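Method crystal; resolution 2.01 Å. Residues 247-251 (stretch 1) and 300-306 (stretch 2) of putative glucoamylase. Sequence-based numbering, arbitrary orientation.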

ATOM      1  N   GLY A 247       0.760  -7.563 -13.804  1.00 31.37           N
ATOM      2  CA  GLY A 247       0.662  -6.130 -13.656  1.00 28.48           C
ATOM      3  C   GLY A 247       1.867  -5.544 -12.926  1.00 28.96           C
ATOM      4  O   GLY A 247       2.840  -6.233 -12.623  1.00 28.84           O
ATOM      5  N   PRO A 248       1.810  -4.250 -12.660  1.00 27.54           N
ATOM      6  CA  PRO A 248       2.788  -3.588 -11.781  1.00 28.24           C
ATOM      7  C   PRO A 248       2.902  -4.313 -10.423  1.00 27.63           C
ATOM      8  O   PRO A 248       1.876  -4.774  -9.835  1.00 25.54           O
ATOM      9  CB  PRO A 248       2.215  -2.186 -11.587  1.00 29.35           C
ATOM     10  CG  PRO A 248       1.079  -2.042 -12.572  1.00 38.15           C
ATOM     11  CD  PRO A 248       0.630  -3.414 -12.967  1.00 28.04           C
ATOM     12  N   LEU A 249       4.134  -4.438  -9.929  1.00 28.04           N
ATOM     13  CA  LEU A 249       4.402  -5.292  -8.741  1.00 26.71           C
ATOM     14  C   LEU A 249       3.742  -4.762  -7.465  1.00 28.53           C
ATOM     15  O   LEU A 249       3.522  -5.544  -6.537  1.00 27.27           O
ATOM     16  CB  LEU A 249       5.905  -5.605  -8.556  1.00 27.95           C
ATOM     17  CG  LEU A 249       6.272  -6.798  -7.652  1.00 31.25           C
ATOM     18  CD1 LEU A 249       5.502  -8.105  -7.965  1.00 27.11           C
ATOM     19  CD2 LEU A 249       7.768  -7.023  -7.711  1.00 30.22           C
ATOM     20  N   PHE A 250       3.371  -3.470  -7.415  1.00 25.56           N
ATOM     21  CA  PHE A 250       2.716  -2.962  -6.206  1.00 25.46           C
ATOM     22  C   PHE A 250       1.356  -3.624  -5.908  1.00 25.78           C
ATOM     23  O   PHE A 250       0.838  -3.481  -4.802  1.00 23.44           O
ATOM     24  CB  PHE A 250       2.569  -1.420  -6.195  1.00 27.80           C
ATOM     25  CG  PHE A 250       1.339  -0.895  -6.950  1.00 25.52           C
ATOM     26  CD1 PHE A 250       1.393  -0.696  -8.334  1.00 28.51           C
ATOM     27  CD2 PHE A 250       0.155  -0.610  -6.284  1.00 26.00           C
ATOM     28  CE1 PHE A 250       0.293  -0.181  -9.040  1.00 28.71           C
ATOM     29  CE2 PHE A 250      -0.952  -0.077  -6.985  1.00 25.69           C
ATOM     30  CZ  PHE A 250      -0.884   0.112  -8.356  1.00 24.04           C
ATOM     31  N   PHE A 251       0.764  -4.316  -6.885  1.00 23.29           N
ATOM     32  CA  PHE A 251      -0.427  -5.096  -6.615  1.00 27.11           C
ATOM     33  C   PHE A 251      -0.196  -6.143  -5.476  1.00 28.92           C
ATOM     34  O   PHE A 251      -1.144  -6.519  -4.809  1.00 27.66           O
ATOM     35  CB  PHE A 251      -0.924  -5.840  -7.865  1.00 28.56           C
ATOM     36  CG  PHE A 251      -1.492  -4.961  -8.991  1.00 28.77           C
ATOM     37  CD1 PHE A 251      -1.620  -3.585  -8.880  1.00 26.53           C
ATOM     38  CD2 PHE A 251      -1.898  -5.573 -10.193  1.00 27.21           C
ATOM     39  CE1 PHE A 251      -2.159  -2.833  -9.921  1.00 23.49           C
ATOM     40  CE2 PHE A 251      -2.425  -4.836 -11.228  1.00 30.15           C
ATOM     41  CZ  PHE A 251      -2.588  -3.463 -11.077  1.00 27.41           C
ATOM     42  N   CYS A 300      19.202  -5.894 -10.580  1.00 44.28           N
ATOM     43  CA  CYS A 300      18.495  -4.704 -10.960  1.00 42.44           C
ATOM     44  C   CYS A 300      17.187  -5.093 -11.656  1.00 41.06           C
ATOM     45  O   CYS A 300      17.135  -5.251 -12.878  1.00 39.51           O
ATOM     46  CB  CYS A 300      19.409  -3.891 -11.860  1.00 48.24           C
ATOM     47  SG  CYS A 300      18.790  -2.257 -12.186  1.00 51.30           S
ATOM     48  N   TRP A 301      16.160  -5.298 -10.830  1.00 39.15           N
ATOM     49  CA  TRP A 301      14.833  -5.728 -11.270  1.00 36.30           C
ATOM     50  C   TRP A 301      13.775  -5.043 -10.446  1.00 34.61           C
ATOM     51  O   TRP A 301      14.064  -4.522  -9.361  1.00 32.92           O
ATOM     52  CB  TRP A 301      14.661  -7.243 -11.131  1.00 34.93           C
ATOM     53  CG  TRP A 301      14.755  -7.795  -9.729  1.00 34.40           C
ATOM     54  CD1 TRP A 301      15.896  -8.121  -9.057  1.00 35.93           C
ATOM     55  CD2 TRP A 301      13.664  -8.117  -8.833  1.00 32.36           C
ATOM     56  NE1 TRP A 301      15.590  -8.616  -7.803  1.00 34.16           N
ATOM     57  CE2 TRP A 301      14.234  -8.617  -7.640  1.00 32.92           C
ATOM     58  CE3 TRP A 301      12.276  -8.009  -8.916  1.00 33.52           C
ATOM     59  CZ2 TRP A 301      13.465  -9.028  -6.565  1.00 32.85           C
ATOM     60  CZ3 TRP A 301      11.520  -8.399  -7.846  1.00 32.20           C
ATOM     61  CH2 TRP A 301      12.112  -8.903  -6.683  1.00 31.86           C
ATOM     62  N   GLY A 302      12.551  -5.058 -10.980  1.00 34.08           N
ATOM     63  CA  GLY A 302      11.369  -4.587 -10.278  1.00 32.10           C
ATOM     64  C   GLY A 302      10.684  -3.498 -11.073  1.00 34.91           C
ATOM     65  O   GLY A 302      11.150  -2.353 -11.100  1.00 30.73           O
ATOM     66  N   LEU A 303       9.562  -3.856 -11.704  1.00 32.91           N
ATOM     67  CA  LEU A 303       8.728  -2.916 -12.468  1.00 29.97           C
ATOM     68  C   LEU A 303       7.365  -2.677 -11.791  1.00 27.87           C
ATOM     69  O   LEU A 303       6.604  -3.618 -11.503  1.00 30.81           O
ATOM     70  CB  LEU A 303       8.512  -3.456 -13.889  1.00 32.53           C
ATOM     71  CG  LEU A 303       9.754  -3.723 -14.746  1.00 37.08           C
ATOM     72  CD1 LEU A 303       9.354  -4.400 -16.055  1.00 34.88           C
ATOM     73  CD2 LEU A 303      10.541  -2.439 -14.982  1.00 35.79           C
ATOM     74  N   THR A 304       7.076  -1.402 -11.531  1.00 26.11           N
ATOM     75  CA  THR A 304       5.811  -0.971 -10.969  1.00 26.07           C
ATOM     76  C   THR A 304       5.548   0.511 -11.340  1.00 26.39           C
ATOM     77  O   THR A 304       6.405   1.190 -11.926  1.00 27.99           O
ATOM     78  CB  THR A 304       5.816  -1.175  -9.457  1.00 26.29           C
ATOM     79  OG1 THR A 304       4.491  -1.075  -8.953  1.00 30.18           O
ATOM     80  CG2 THR A 304       6.728  -0.141  -8.721  1.00 24.81           C
ATOM     81  N   ALA A 305       4.360   0.996 -10.994  1.00 25.23           N
ATOM     82  CA  ALA A 305       3.983   2.399 -11.213  1.00 27.27           C
ATOM     83  C   ALA A 305       4.903   3.347 -10.451  1.00 26.57           C
ATOM     84  O   ALA A 305       5.141   3.167  -9.239  1.00 29.49           O
ATOM     85  CB  ALA A 305       2.504   2.666 -10.817  1.00 22.38           C
ATOM     86  N   SER A 306       5.367   4.378 -11.143  1.00 28.06           N
ATOM     87  CA  SER A 306       6.217   5.377 -10.517  1.00 31.07           C
ATOM     88  C   SER A 306       6.482   6.545 -11.457  1.00 33.80           C
ATOM     89  O   SER A 306       6.099   6.501 -12.630  1.00 29.24           O
ATOM     90  CB  SER A 306       7.555   4.710 -10.158  1.00 29.80           C
ATOM     91  OG  SER A 306       8.314   4.413 -11.309  1.00 29.74           O
TER

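This is a small, mostly buried contact between two short segments, held by two hydrogen bonds from successive backbone amides and flanked by apolar side chains. The two stretches together bury 262 Å². The closest CA atoms across the stretches are those of Pro248 and Thr304, 4.1 Å apart.

Leu249 N donates to Leu303 O at 3.0 Å, with an N-H...O angle of 159°. Phe250 N donates to Thr304 OG1 at 3.1 Å, with an angle of 148°. Leu303 therefore contributes mainly through its carbonyl, and the end of its side chain leads away from stretch 1. Thr304 contributes through its side chain. Its chi1 is t (-166°), and its hydroxyl oxygen serves as the acceptor. Threonine suits this place because its hydroxyl brings an acceptor oxygen to the Phe250 amide, beside carbons of Pro248 and Phe250. Thr304 OG1 also lies 3.2 Å from Phe250 CD1, at the edge of the ring, and 3.7 Å from Pro248 CB.

Pro248 has no amide hydrogen to donate. The two donors are the amides of Leu249 and Phe250. The carbonyl of Pro248 accepts a bond within stretch 1, from Phe251 N to Pro248 O at 3.2 Å. This closes a turn around the two donating amides.

Apolar contacts lie toward both ends of the pair. Leu249, with chi1 t and chi2 p, places CD2 4.0 Å from Trp301 CZ3, at the edge of the indole. Trp301 NE1 is hydrogen-bonded elsewhere in the structure. Phe250 CE1 meets Ala305 CB at 4.0 Å. The CA-to-CB bond of Ala305 points toward stretch 1, and its small methyl packs against the ring.

Gly302 lies between Trp301 and Leu303 with phi/psi of 123/105. At these angles a CB would be jammed against the preceding carbonyl oxygen, so glycine fits the backbone here.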